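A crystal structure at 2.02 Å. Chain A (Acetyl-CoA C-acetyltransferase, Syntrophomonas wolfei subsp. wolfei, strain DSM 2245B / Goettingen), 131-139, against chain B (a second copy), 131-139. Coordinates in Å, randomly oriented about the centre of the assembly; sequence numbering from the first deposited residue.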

# COMPACT_ATOMS: atom_id res chain seq x y z
N GLN A 131 6.77 -5.24 -4.54
CA GLN A 131 6.29 -6.59 -4.82
C GLN A 131 4.82 -6.64 -5.20
O GLN A 131 4.29 -7.74 -5.40
CB GLN A 131 6.52 -7.50 -3.61
CG GLN A 131 7.88 -7.36 -2.95
CD GLN A 131 8.08 -8.37 -1.84
OE1 GLN A 131 8.35 -8.01 -0.69
NE2 GLN A 131 7.95 -9.65 -2.17
N ALA A 132 4.15 -5.49 -5.32
CA ALA A 132 2.71 -5.50 -5.57
C ALA A 132 2.39 -6.13 -6.93
O ALA A 132 1.38 -6.83 -7.06
CB ALA A 132 2.16 -4.08 -5.50
N ARG A 133 3.22 -5.88 -7.94
CA ARG A 133 2.91 -6.35 -9.28
C ARG A 133 2.82 -7.87 -9.33
O ARG A 133 1.81 -8.43 -9.77
CB ARG A 133 3.96 -5.84 -10.27
CG ARG A 133 3.54 -5.93 -11.73
CD ARG A 133 4.53 -5.24 -12.64
NE ARG A 133 4.58 -3.80 -12.41
CZ ARG A 133 3.73 -2.93 -12.93
NH1 ARG A 133 2.74 -3.31 -13.73
NH2 ARG A 133 3.86 -1.64 -12.64
N SER A 134 3.87 -8.56 -8.89
CA SER A 134 3.89 -10.01 -8.94
C SER A 134 3.24 -10.66 -7.73
O SER A 134 2.87 -11.84 -7.80
CB SER A 134 5.34 -10.51 -9.07
OG SER A 134 5.81 -10.34 -10.39
N GLY A 135 3.10 -9.93 -6.63
CA GLY A 135 2.41 -10.44 -5.46
C GLY A 135 3.37 -10.77 -4.34
O GLY A 135 4.50 -11.24 -4.57
N TYR A 136 2.93 -10.53 -3.11
CA TYR A 136 3.73 -10.87 -1.93
C TYR A 136 3.61 -12.34 -1.57
O TYR A 136 4.47 -12.86 -0.84
CB TYR A 136 3.31 -10.00 -0.75
CG TYR A 136 3.55 -8.52 -0.98
CD1 TYR A 136 2.71 -7.78 -1.81
CD2 TYR A 136 4.61 -7.86 -0.38
CE1 TYR A 136 2.92 -6.44 -2.03
CE2 TYR A 136 4.83 -6.51 -0.60
CZ TYR A 136 3.98 -5.81 -1.43
OH TYR A 136 4.19 -4.47 -1.65
N ARG A 137 2.57 -13.02 -2.05
CA ARG A 137 2.39 -14.46 -1.84
C ARG A 137 2.20 -14.79 -0.37
O ARG A 137 1.14 -15.31 0.02
CB ARG A 137 3.58 -15.23 -2.41
CG ARG A 137 3.42 -15.63 -3.87
CD ARG A 137 3.08 -14.43 -4.76
NE ARG A 137 2.85 -14.82 -6.14
CZ ARG A 137 1.80 -15.51 -6.56
NH1 ARG A 137 0.85 -15.91 -5.73
NH2 ARG A 137 1.68 -15.80 -7.86
N MET A 138 3.20 -14.51 0.46
CA MET A 138 3.11 -14.78 1.89
C MET A 138 4.24 -14.05 2.59
O MET A 138 5.36 -14.00 2.08
CB MET A 138 3.19 -16.29 2.18
CG MET A 138 3.06 -16.64 3.65
SD MET A 138 2.43 -18.30 3.92
CE MET A 138 3.51 -18.88 5.22
N GLY A 139 3.94 -13.50 3.75
CA GLY A 139 4.95 -12.80 4.52
C GLY A 139 4.89 -11.29 4.31
O GLY A 139 4.45 -10.80 3.26
N GLN B 131 -5.66 -7.10 -3.39
CA GLN B 131 -4.99 -7.84 -4.45
C GLN B 131 -3.50 -8.03 -4.22
O GLN B 131 -2.82 -8.58 -5.08
CB GLN B 131 -5.20 -7.14 -5.80
CG GLN B 131 -6.61 -6.66 -6.06
CD GLN B 131 -6.78 -6.10 -7.46
OE1 GLN B 131 -7.19 -4.95 -7.63
NE2 GLN B 131 -6.46 -6.91 -8.46
N ALA B 132 -2.97 -7.58 -3.07
CA ALA B 132 -1.53 -7.63 -2.86
C ALA B 132 -1.02 -9.06 -2.83
O ALA B 132 0.08 -9.35 -3.33
CB ALA B 132 -1.17 -6.91 -1.56
N ARG B 133 -1.79 -9.98 -2.25
CA ARG B 133 -1.32 -11.35 -2.08
C ARG B 133 -1.03 -12.01 -3.43
O ARG B 133 0.08 -12.50 -3.67
CB ARG B 133 -2.34 -12.17 -1.29
CG ARG B 133 -1.79 -13.47 -0.73
CD ARG B 133 -2.79 -14.15 0.19
NE ARG B 133 -3.04 -13.36 1.39
CZ ARG B 133 -2.26 -13.36 2.47
NH1 ARG B 133 -1.17 -14.11 2.54
NH2 ARG B 133 -2.58 -12.59 3.50
N SER B 134 -2.02 -12.02 -4.32
CA SER B 134 -1.85 -12.66 -5.62
C SER B 134 -1.23 -11.75 -6.66
O SER B 134 -0.71 -12.24 -7.67
CB SER B 134 -3.21 -13.16 -6.14
OG SER B 134 -3.59 -14.35 -5.47
N GLY B 135 -1.27 -10.44 -6.45
CA GLY B 135 -0.61 -9.50 -7.35
C GLY B 135 -1.62 -8.75 -8.19
O GLY B 135 -2.65 -9.29 -8.61
N TYR B 136 -1.31 -7.47 -8.46
CA TYR B 136 -2.15 -6.66 -9.32
C TYR B 136 -1.87 -6.91 -10.80
O TYR B 136 -2.72 -6.57 -11.64
CB TYR B 136 -1.95 -5.17 -8.99
CG TYR B 136 -2.35 -4.81 -7.58
CD1 TYR B 136 -1.54 -5.16 -6.50
CD2 TYR B 136 -3.53 -4.14 -7.32
CE1 TYR B 136 -1.90 -4.83 -5.21
CE2 TYR B 136 -3.90 -3.81 -6.03
CZ TYR B 136 -3.09 -4.16 -4.98
OH TYR B 136 -3.45 -3.84 -3.69
N ARG B 137 -0.72 -7.49 -11.13
CA ARG B 137 -0.38 -7.86 -12.50
C ARG B 137 -0.27 -6.64 -13.40
O ARG B 137 0.81 -6.37 -13.94
CB ARG B 137 -1.42 -8.85 -13.05
CG ARG B 137 -1.09 -10.31 -12.79
CD ARG B 137 -0.83 -10.58 -11.31
NE ARG B 137 -0.44 -11.96 -11.05
CZ ARG B 137 0.72 -12.49 -11.42
NH1 ARG B 137 1.64 -11.77 -12.05
NH2 ARG B 137 0.98 -13.76 -11.13
N MET B 138 -1.36 -5.91 -13.58
CA MET B 138 -1.35 -4.72 -14.41
C MET B 138 -2.62 -3.93 -14.14
O MET B 138 -3.69 -4.51 -13.97
CB MET B 138 -1.26 -5.08 -15.90
CG MET B 138 -1.22 -3.87 -16.82
SD MET B 138 -0.40 -4.23 -18.39
CE MET B 138 -1.50 -3.42 -19.55
N GLY B 139 -2.49 -2.61 -14.10
CA GLY B 139 -3.64 -1.75 -13.87
C GLY B 139 -3.76 -1.33 -12.42
O GLY B 139 -3.30 -2.02 -11.50

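The two stretches are related by an exact two-fold axis, so each contact has a symmetry-related twin, except those a residue makes with its own mate across the axis, which occur once. They meet through backbone: Gly A135 CA lies 3.7 Å from Gly B135 CA, and four main-chain hydrogen bonds flank this crossing. Tyr B136 N donates to Ala A132 O at 3.1 Å with an N-H...O angle of 163°, and Arg B137 N donates to Arg A133 O at 3.0 Å and 150°; Tyr A136 N to Ala B132 O and Arg A137 N to Arg B133 O repeat these values. Successive carbonyls of one chain thus accept from successive amides of the other.

Two further amides in each stretch are satisfied within their own chain. Gly A135 N donates to Gln A131 O at 2.8 Å, and Met A138 N reaches Tyr A136 O at a very short 2.5 Å. Ala A132 O also receives a CA-H...O contact from Gly B135 CA, 3.3 Å away with 138° at the hydrogen.

Glycine suits position 135 on two counts. With phi/psi of 107/144, a CB would jam against the preceding carbonyl; an ideal CB on Gly A135 would also stand 2.8 Å from Arg B133 O, a clash.

The small side chain of buried Ala A132 packs its CB 4.0 Å from Tyr B136 CD1, an apolar contact beside the hydrogen bonds, while Ala A132 O lies at the edge of that tyrosine ring.

Both arginines direct CA-to-CB away from the partner, yet their ends come nearer. The Arg A133 guanidinium has Arg B137 O near its plane, but its three nitrogens are hydrogen-bonded elsewhere in the structure. Arg A137 places one guanidinium face against Ser B134 O without a hydrogen bond across the stretches. Its NH2 lies 3.9 Å from Arg B137 NH2, a like-charge approach at an exposed position. Together the stretches bury 539 Å².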